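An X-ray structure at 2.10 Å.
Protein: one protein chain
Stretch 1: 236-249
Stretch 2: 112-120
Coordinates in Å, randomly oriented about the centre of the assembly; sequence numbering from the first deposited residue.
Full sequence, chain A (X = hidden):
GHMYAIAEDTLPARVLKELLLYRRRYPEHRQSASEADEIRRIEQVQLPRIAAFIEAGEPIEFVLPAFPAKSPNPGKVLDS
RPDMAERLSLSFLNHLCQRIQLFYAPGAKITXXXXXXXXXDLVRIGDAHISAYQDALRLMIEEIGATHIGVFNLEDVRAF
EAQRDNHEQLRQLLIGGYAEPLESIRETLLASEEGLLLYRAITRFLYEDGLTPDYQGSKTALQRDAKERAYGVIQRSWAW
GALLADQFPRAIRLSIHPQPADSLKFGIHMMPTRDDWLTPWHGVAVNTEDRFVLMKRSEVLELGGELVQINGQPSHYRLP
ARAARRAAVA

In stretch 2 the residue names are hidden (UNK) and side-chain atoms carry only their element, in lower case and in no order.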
ATOM      1  N   ARG A 236     -10.252  -0.828  -9.988  1.00 37.50           N
ATOM      2  CA  ARG A 236      -8.868  -0.944 -10.464  1.00 37.52           C
ATOM      3  C   ARG A 236      -7.955  -1.712  -9.513  1.00 37.42           C
ATOM      4  O   ARG A 236      -7.187  -2.576  -9.956  1.00 39.17           O
ATOM      5  CB  ARG A 236      -8.255   0.430 -10.758  1.00 40.19           C
ATOM      6  CG  ARG A 236      -8.996   1.255 -11.794  1.00 43.16           C
ATOM      7  CD  ARG A 236      -9.108   0.556 -13.147  1.00 44.73           C
ATOM      8  NE  ARG A 236     -10.082   1.255 -13.979  1.00 47.50           N
ATOM      9  CZ  ARG A 236      -9.821   2.346 -14.692  1.00 48.62           C
ATOM     10  NH1 ARG A 236      -8.598   2.875 -14.708  1.00 46.24           N
ATOM     11  NH2 ARG A 236     -10.797   2.908 -15.391  1.00 51.02           N
ATOM     12  N   SER A 237      -8.023  -1.397  -8.220  1.00 36.96           N
ATOM     13  CA  SER A 237      -7.204  -2.096  -7.218  1.00 35.28           C
ATOM     14  C   SER A 237      -7.517  -3.574  -7.195  1.00 35.21           C
ATOM     15  O   SER A 237      -6.608  -4.396  -7.092  1.00 35.04           O
ATOM     16  CB  SER A 237      -7.418  -1.528  -5.811  1.00 33.57           C
ATOM     17  OG  SER A 237      -7.161  -0.139  -5.791  1.00 39.35           O
ATOM     18  N   TRP A 238      -8.807  -3.914  -7.273  1.00 34.16           N
ATOM     19  CA  TRP A 238      -9.206  -5.315  -7.278  1.00 34.19           C
ATOM     20  C   TRP A 238      -8.831  -6.026  -8.583  1.00 36.04           C
ATOM     21  O   TRP A 238      -8.409  -7.183  -8.554  1.00 34.90           O
ATOM     22  CB  TRP A 238     -10.695  -5.492  -6.963  1.00 35.90           C
ATOM     23  CG  TRP A 238     -11.106  -5.209  -5.520  1.00 37.13           C
ATOM     24  CD1 TRP A 238     -10.287  -4.899  -4.447  1.00 37.54           C
ATOM     25  CD2 TRP A 238     -12.443  -5.247  -4.999  1.00 37.86           C
ATOM     26  NE1 TRP A 238     -11.042  -4.727  -3.309  1.00 37.27           N
ATOM     27  CE2 TRP A 238     -12.366  -4.943  -3.615  1.00 38.72           C
ATOM     28  CE3 TRP A 238     -13.705  -5.514  -5.567  1.00 38.03           C
ATOM     29  CZ2 TRP A 238     -13.513  -4.890  -2.789  1.00 36.95           C
ATOM     30  CZ3 TRP A 238     -14.846  -5.455  -4.739  1.00 37.28           C
ATOM     31  CH2 TRP A 238     -14.732  -5.144  -3.368  1.00 35.57           C
ATOM     32  N   ALA A 239      -9.012  -5.353  -9.722  1.00 36.98           N
ATOM     33  CA  ALA A 239      -8.529  -5.870 -11.017  1.00 37.72           C
ATOM     34  C   ALA A 239      -7.017  -6.149 -10.971  1.00 36.18           C
ATOM     35  O   ALA A 239      -6.573  -7.232 -11.341  1.00 37.80           O
ATOM     36  CB  ALA A 239      -8.858  -4.892 -12.156  1.00 34.56           C
ATOM     37  N   TRP A 240      -6.236  -5.169 -10.508  1.00 34.89           N
ATOM     38  CA  TRP A 240      -4.778  -5.333 -10.335  1.00 34.76           C
ATOM     39  C   TRP A 240      -4.456  -6.527  -9.437  1.00 36.00           C
ATOM     40  O   TRP A 240      -3.592  -7.343  -9.761  1.00 36.56           O
ATOM     41  CB  TRP A 240      -4.174  -4.043  -9.755  1.00 33.76           C
ATOM     42  CG  TRP A 240      -2.643  -3.966  -9.605  1.00 34.92           C
ATOM     43  CD1 TRP A 240      -1.958  -3.485  -8.516  1.00 34.51           C
ATOM     44  CD2 TRP A 240      -1.634  -4.337 -10.570  1.00 34.38           C
ATOM     45  NE1 TRP A 240      -0.596  -3.529  -8.739  1.00 34.18           N
ATOM     46  CE2 TRP A 240      -0.368  -4.045  -9.988  1.00 35.78           C
ATOM     47  CE3 TRP A 240      -1.674  -4.872 -11.863  1.00 34.42           C
ATOM     48  CZ2 TRP A 240       0.846  -4.283 -10.657  1.00 35.32           C
ATOM     49  CZ3 TRP A 240      -0.450  -5.125 -12.524  1.00 35.73           C
ATOM     50  CH2 TRP A 240       0.784  -4.823 -11.916  1.00 34.25           C
ATOM     51  N   GLY A 241      -5.160  -6.632  -8.309  1.00 35.70           N
ATOM     52  CA  GLY A 241      -5.008  -7.784  -7.415  1.00 35.75           C
ATOM     53  C   GLY A 241      -5.284  -9.125  -8.083  1.00 35.65           C
ATOM     54  O   GLY A 241      -4.550 -10.107  -7.871  1.00 33.85           O
ATOM     55  N   ALA A 242      -6.347  -9.162  -8.889  1.00 33.61           N
ATOM     56  CA  ALA A 242      -6.727 -10.359  -9.639  1.00 33.70           C
ATOM     57  C   ALA A 242      -5.678 -10.740 -10.693  1.00 34.45           C
ATOM     58  O   ALA A 242      -5.298 -11.915 -10.819  1.00 33.93           O
ATOM     59  CB  ALA A 242      -8.098 -10.165 -10.273  1.00 33.41           C
ATOM     60  N   LEU A 243      -5.199  -9.735 -11.428  1.00 33.06           N
ATOM     61  CA  LEU A 243      -4.079  -9.907 -12.339  1.00 33.88           C
ATOM     62  C   LEU A 243      -2.861 -10.522 -11.628  1.00 33.46           C
ATOM     63  O   LEU A 243      -2.297 -11.499 -12.101  1.00 36.22           O
ATOM     64  CB  LEU A 243      -3.725  -8.570 -13.026  1.00 31.93           C
ATOM     65  CG  LEU A 243      -2.539  -8.579 -14.009  1.00 33.40           C
ATOM     66  CD1 LEU A 243      -2.691  -7.525 -15.097  1.00 32.08           C
ATOM     67  CD2 LEU A 243      -1.189  -8.420 -13.290  1.00 31.57           C
ATOM     68  N   LEU A 244      -2.476  -9.962 -10.486  1.00 34.21           N
ATOM     69  CA  LEU A 244      -1.331 -10.461  -9.725  1.00 35.97           C
ATOM     70  C   LEU A 244      -1.534 -11.856  -9.118  1.00 37.41           C
ATOM     71  O   LEU A 244      -0.557 -12.568  -8.865  1.00 37.03           O
ATOM     72  CB  LEU A 244      -0.970  -9.476  -8.605  1.00 36.23           C
ATOM     73  CG  LEU A 244      -0.501  -8.074  -8.987  1.00 37.74           C
ATOM     74  CD1 LEU A 244      -0.540  -7.142  -7.757  1.00 34.92           C
ATOM     75  CD2 LEU A 244       0.896  -8.143  -9.607  1.00 36.30           C
ATOM     76  N   ALA A 245      -2.786 -12.244  -8.856  1.00 38.12           N
ATOM     77  CA  ALA A 245      -3.053 -13.610  -8.362  1.00 37.96           C
ATOM     78  C   ALA A 245      -2.739 -14.657  -9.435  1.00 36.34           C
ATOM     79  O   ALA A 245      -2.349 -15.783  -9.128  1.00 33.11           O
ATOM     80  CB  ALA A 245      -4.483 -13.753  -7.850  1.00 37.64           C
ATOM     81  N   ASP A 246      -2.896 -14.278 -10.699  1.00 38.49           N
ATOM     82  CA  ASP A 246      -2.507 -15.155 -11.815  1.00 37.66           C
ATOM     83  C   ASP A 246      -1.020 -15.057 -12.137  1.00 34.86           C
ATOM     84  O   ASP A 246      -0.412 -16.041 -12.555  1.00 31.64           O
ATOM     85  CB  ASP A 246      -3.337 -14.850 -13.057  1.00 38.69           C
ATOM     86  CG  ASP A 246      -4.724 -15.478 -13.004  1.00 40.15           C
ATOM     87  OD1 ASP A 246      -4.991 -16.275 -12.078  1.00 39.24           O
ATOM     88  OD2 ASP A 246      -5.545 -15.171 -13.895  1.00 39.11           O
ATOM     89  N   GLN A 247      -0.432 -13.874 -11.947  1.00 34.29           N
ATOM     90  CA  GLN A 247       1.004 -13.717 -12.173  1.00 34.56           C
ATOM     91  C   GLN A 247       1.787 -14.487 -11.119  1.00 36.86           C
ATOM     92  O   GLN A 247       2.745 -15.177 -11.451  1.00 36.27           O
ATOM     93  CB  GLN A 247       1.425 -12.251 -12.173  1.00 35.67           C
ATOM     94  CG  GLN A 247       0.845 -11.406 -13.314  1.00 32.75           C
ATOM     95  CD  GLN A 247       1.440 -11.747 -14.664  1.00 36.26           C
ATOM     96  OE1 GLN A 247       0.710 -11.958 -15.647  1.00 37.54           O
ATOM     97  NE2 GLN A 247       2.762 -11.815 -14.725  1.00 32.86           N
ATOM     98  N   PHE A 248       1.361 -14.357  -9.856  1.00 39.99           N
ATOM     99  CA  PHE A 248       2.067 -14.912  -8.686  1.00 39.22           C
ATOM    100  C   PHE A 248       1.094 -15.661  -7.781  1.00 38.92           C
ATOM    101  O   PHE A 248       0.794 -15.184  -6.683  1.00 36.26           O
ATOM    102  CB  PHE A 248       2.735 -13.799  -7.851  1.00 38.39           C
ATOM    103  CG  PHE A 248       3.564 -12.836  -8.654  1.00 39.53           C
ATOM    104  CD1 PHE A 248       4.750 -13.255  -9.268  1.00 40.23           C
ATOM    105  CD2 PHE A 248       3.165 -11.505  -8.792  1.00 38.08           C
ATOM    106  CE1 PHE A 248       5.518 -12.364 -10.022  1.00 40.49           C
ATOM    107  CE2 PHE A 248       3.918 -10.605  -9.538  1.00 38.05           C
ATOM    108  CZ  PHE A 248       5.100 -11.034 -10.160  1.00 39.51           C
ATOM    109  N   PRO A 249       0.605 -16.839  -8.221  1.00 39.72           N
ATOM    110  CA  PRO A 249      -0.463 -17.537  -7.479  1.00 40.10           C
ATOM    111  C   PRO A 249      -0.146 -17.869  -6.004  1.00 39.47           C
ATOM    112  O   PRO A 249      -1.013 -17.706  -5.139  1.00 41.31           O
ATOM    113  CB  PRO A 249      -0.662 -18.828  -8.290  1.00 41.01           C
ATOM    114  CG  PRO A 249      -0.154 -18.495  -9.665  1.00 40.87           C
ATOM    115  CD  PRO A 249       1.025 -17.609  -9.411  1.00 41.09           C
ATOM    116  N   UNK A 112       7.144  -5.265  -4.632  1.00 36.16           N
ATOM    117  CA  UNK A 112       6.257  -4.119  -4.603  1.00 34.46           C
ATOM    118  C   UNK A 112       5.575  -4.031  -5.958  1.00 36.91           C
ATOM    119  O   UNK A 112       6.227  -3.800  -6.975  1.00 40.23           O
ATOM    120  c   UNK A 112       7.025  -2.807  -4.269  1.00 36.98           C
ATOM    121  c   UNK A 112       6.146  -1.572  -4.519  1.00 34.30           C
ATOM    122  c   UNK A 112       7.510  -2.828  -2.826  1.00 35.27           C
ATOM    123  N   UNK A 113       4.260  -4.252  -5.969  1.00 37.90           N
ATOM    124  CA  UNK A 113       3.493  -4.230  -7.204  1.00 37.55           C
ATOM    125  C   UNK A 113       2.772  -2.886  -7.322  1.00 38.56           C
ATOM    126  O   UNK A 113       1.600  -2.752  -6.991  1.00 36.82           O
ATOM    127  c   UNK A 113       2.539  -5.426  -7.264  1.00 38.35           C
ATOM    128  s   UNK A 113       3.417  -7.041  -7.298  1.00 37.93           S
ATOM    129  N   UNK A 114       3.503  -1.892  -7.797  1.00 38.52           N
ATOM    130  CA  UNK A 114       2.993  -0.539  -7.866  1.00 42.36           C
ATOM    131  C   UNK A 114       1.677  -0.472  -8.625  1.00 40.16           C
ATOM    132  O   UNK A 114       1.555  -1.008  -9.731  1.00 35.99           O
ATOM    133  c   UNK A 114       4.014   0.382  -8.520  1.00 44.30           C
ATOM    134  o   UNK A 114       3.424   1.652  -8.739  1.00 50.30           O
ATOM    135  N   UNK A 115       0.700   0.188  -8.014  1.00 41.53           N
ATOM    136  CA  UNK A 115      -0.599   0.406  -8.641  1.00 42.22           C
ATOM    137  C   UNK A 115      -0.747   1.826  -9.198  1.00 44.61           C
ATOM    138  O   UNK A 115      -1.858   2.282  -9.478  1.00 40.70           O
ATOM    139  o   UNK A 115      -0.526   1.240  -5.916  1.00 42.67           O
ATOM    140  c   UNK A 115      -1.579   0.658  -6.270  1.00 45.73           C
ATOM    141  c   UNK A 115      -1.744   0.051  -7.673  1.00 43.93           C
ATOM    142  o   UNK A 115      -2.545   0.530  -5.497  1.00 50.90           O
ATOM    143  N   UNK A 116       0.381   2.513  -9.380  1.00 44.55           N
ATOM    144  CA  UNK A 116       0.371   3.901  -9.846  1.00 42.69           C
ATOM    145  C   UNK A 116      -0.251   4.002 -11.213  1.00 41.98           C
ATOM    146  O   UNK A 116      -1.053   4.886 -11.472  1.00 38.41           O
ATOM    147  N   UNK A 117       0.113   3.062 -12.078  1.00 44.19           N
ATOM    148  CA  UNK A 117      -0.365   3.049 -13.440  1.00 43.71           C
ATOM    149  C   UNK A 117      -1.817   2.594 -13.568  1.00 43.59           C
ATOM    150  O   UNK A 117      -2.465   2.950 -14.540  1.00 45.49           O
ATOM    151  n   UNK A 117       2.469   3.705 -16.208  1.00 45.58           N
ATOM    152  c   UNK A 117       1.010   3.738 -16.267  1.00 45.26           C
ATOM    153  n   UNK A 117       2.714   5.994 -16.287  1.00 42.90           N
ATOM    154  c   UNK A 117       0.393   2.415 -15.831  1.00 45.35           C
ATOM    155  c   UNK A 117       0.547   2.183 -14.318  1.00 45.81           C
ATOM    156  n   UNK A 117       4.567   4.642 -16.163  1.00 43.66           N
ATOM    157  c   UNK A 117       3.248   4.782 -16.224  1.00 45.20           C
ATOM    158  N   UNK A 118      -2.329   1.830 -12.600  1.00 44.46           N
ATOM    159  CA  UNK A 118      -3.663   1.203 -12.736  1.00 46.61           C
ATOM    160  C   UNK A 118      -4.846   2.192 -12.708  1.00 47.59           C
ATOM    161  O   UNK A 118      -5.887   1.933 -13.330  1.00 46.96           O
ATOM    162  c   UNK A 118      -3.912  -0.013 -11.741  1.00 46.14           C
ATOM    163  c   UNK A 118      -4.401   0.440 -10.389  1.00 46.25           C
ATOM    164  c   UNK A 118      -2.677  -0.900 -11.604  1.00 42.68           C
ATOM    165  N   UNK A 119      -4.674   3.323 -12.016  1.00 48.61           N
ATOM    166  CA  UNK A 119      -5.783   4.264 -11.763  1.00 51.49           C
ATOM    167  C   UNK A 119      -6.117   5.218 -12.919  1.00 55.78           C
ATOM    168  O   UNK A 119      -7.292   5.399 -13.285  1.00 55.03           O
ATOM    169  c   UNK A 119      -3.896   3.492  -7.400  1.00 47.12           C
ATOM    170  c   UNK A 119      -5.289   4.159  -9.272  1.00 48.96           C
ATOM    171  c   UNK A 119      -4.811   2.501  -7.057  1.00 46.61           C
ATOM    172  c   UNK A 119      -6.205   3.167  -8.916  1.00 49.25           C
ATOM    173  c   UNK A 119      -5.964   2.340  -7.811  1.00 48.63           C
ATOM    174  c   UNK A 119      -5.540   5.046 -10.472  1.00 48.72           C
ATOM    175  c   UNK A 119      -4.135   4.308  -8.507  1.00 46.10           C
ATOM    176  N   UNK A 120      -5.077   5.819 -13.489  1.00 57.99           N
ATOM    177  CA  UNK A 120      -5.249   6.789 -14.558  1.00 59.41           C
ATOM    178  C   UNK A 120      -5.844   8.067 -14.023  1.00 60.01           C
ATOM    179  O   UNK A 120      -5.353   8.623 -13.031  1.00 59.34           O
TER

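Position 112 has three side-chain carbons, one carrying the other two directly off the backbone, and none reaches stretch 1. Branching at CB with nothing further makes it Val-112.

Position 113 carries one carbon and then one sulfur. Its CB lies 3.6 Å from Leu-244 CD1 and 4.0 Å from Trp-240 CZ2, and the sulfur is 4.2 Å from Phe-248 CE2, so a very short side chain meets three residues of the helix and its end. This is Cys-113, which also offers its backbone: Trp-240 NE1 donates to Cys-113 O at 2.9 Å, nearly straight at 174°.

Position 114 shows one carbon and one oxygen; its CA-to-CB bond points away from the helix, and the side chain does not touch stretch 1. This is Ser-114, whose hydroxyl is hydrogen-bonded elsewhere in the structure.

At position 115 two carbons end in a pair of oxygens, a carboxylate bonded directly to CB, and that CB packs 3.6 Å from Trp-240 CD1. It is Asp-115, whose backbone O accepts a hydrogen bond from the N of position 118 at 3.2 Å.

Position 116 has no side-chain atoms and does not touch stretch 1; it is Gly-116.

Position 117 has three carbons, a nitrogen, then a carbon bearing two more nitrogens, and none touches stretch 1. That guanidinium identifies Arg-117, which makes its hydrogen bonds elsewhere in the structure.

Position 118 again has a carbon carrying two carbons, one of them 3.7 Å from Trp-240 CG and the other 3.9 Å from Arg-236 CB. It is Val-118, and its CG1 sits over the indole face, 3.9 Å from the centroid of the five-membered ring.

Position 119 is a carbon followed by a six-carbon ring with no hydroxyl. Its CA-to-CB bond points away, yet the ring returns to the helix, meeting Ser-237 at its edge and also reaching Arg-236. It is Phe-119, with CE2 3.4 Å from Ser-237 OG and CD2 3.9 Å from Arg-236 CB.

Position 120 lacks side-chain atoms and has a positive phi of 71°, which favours glycine: Gly-120.

The contact is organised around Trp-240, which uses its face for Val-118 and its NE1 for Cys-113 O, so one residue supplies both packing and a directional bond. One turn earlier, Arg-236 repeats the principle: NH1 donates to Val-118 O at 3.2 Å while its CB packs on apolar groups. The rule to read is that a helix can hold an irregular segment through its main chain while small and aromatic side chains fill the space between.

Stretch 2, residues 112-120: VCSDGRVFG
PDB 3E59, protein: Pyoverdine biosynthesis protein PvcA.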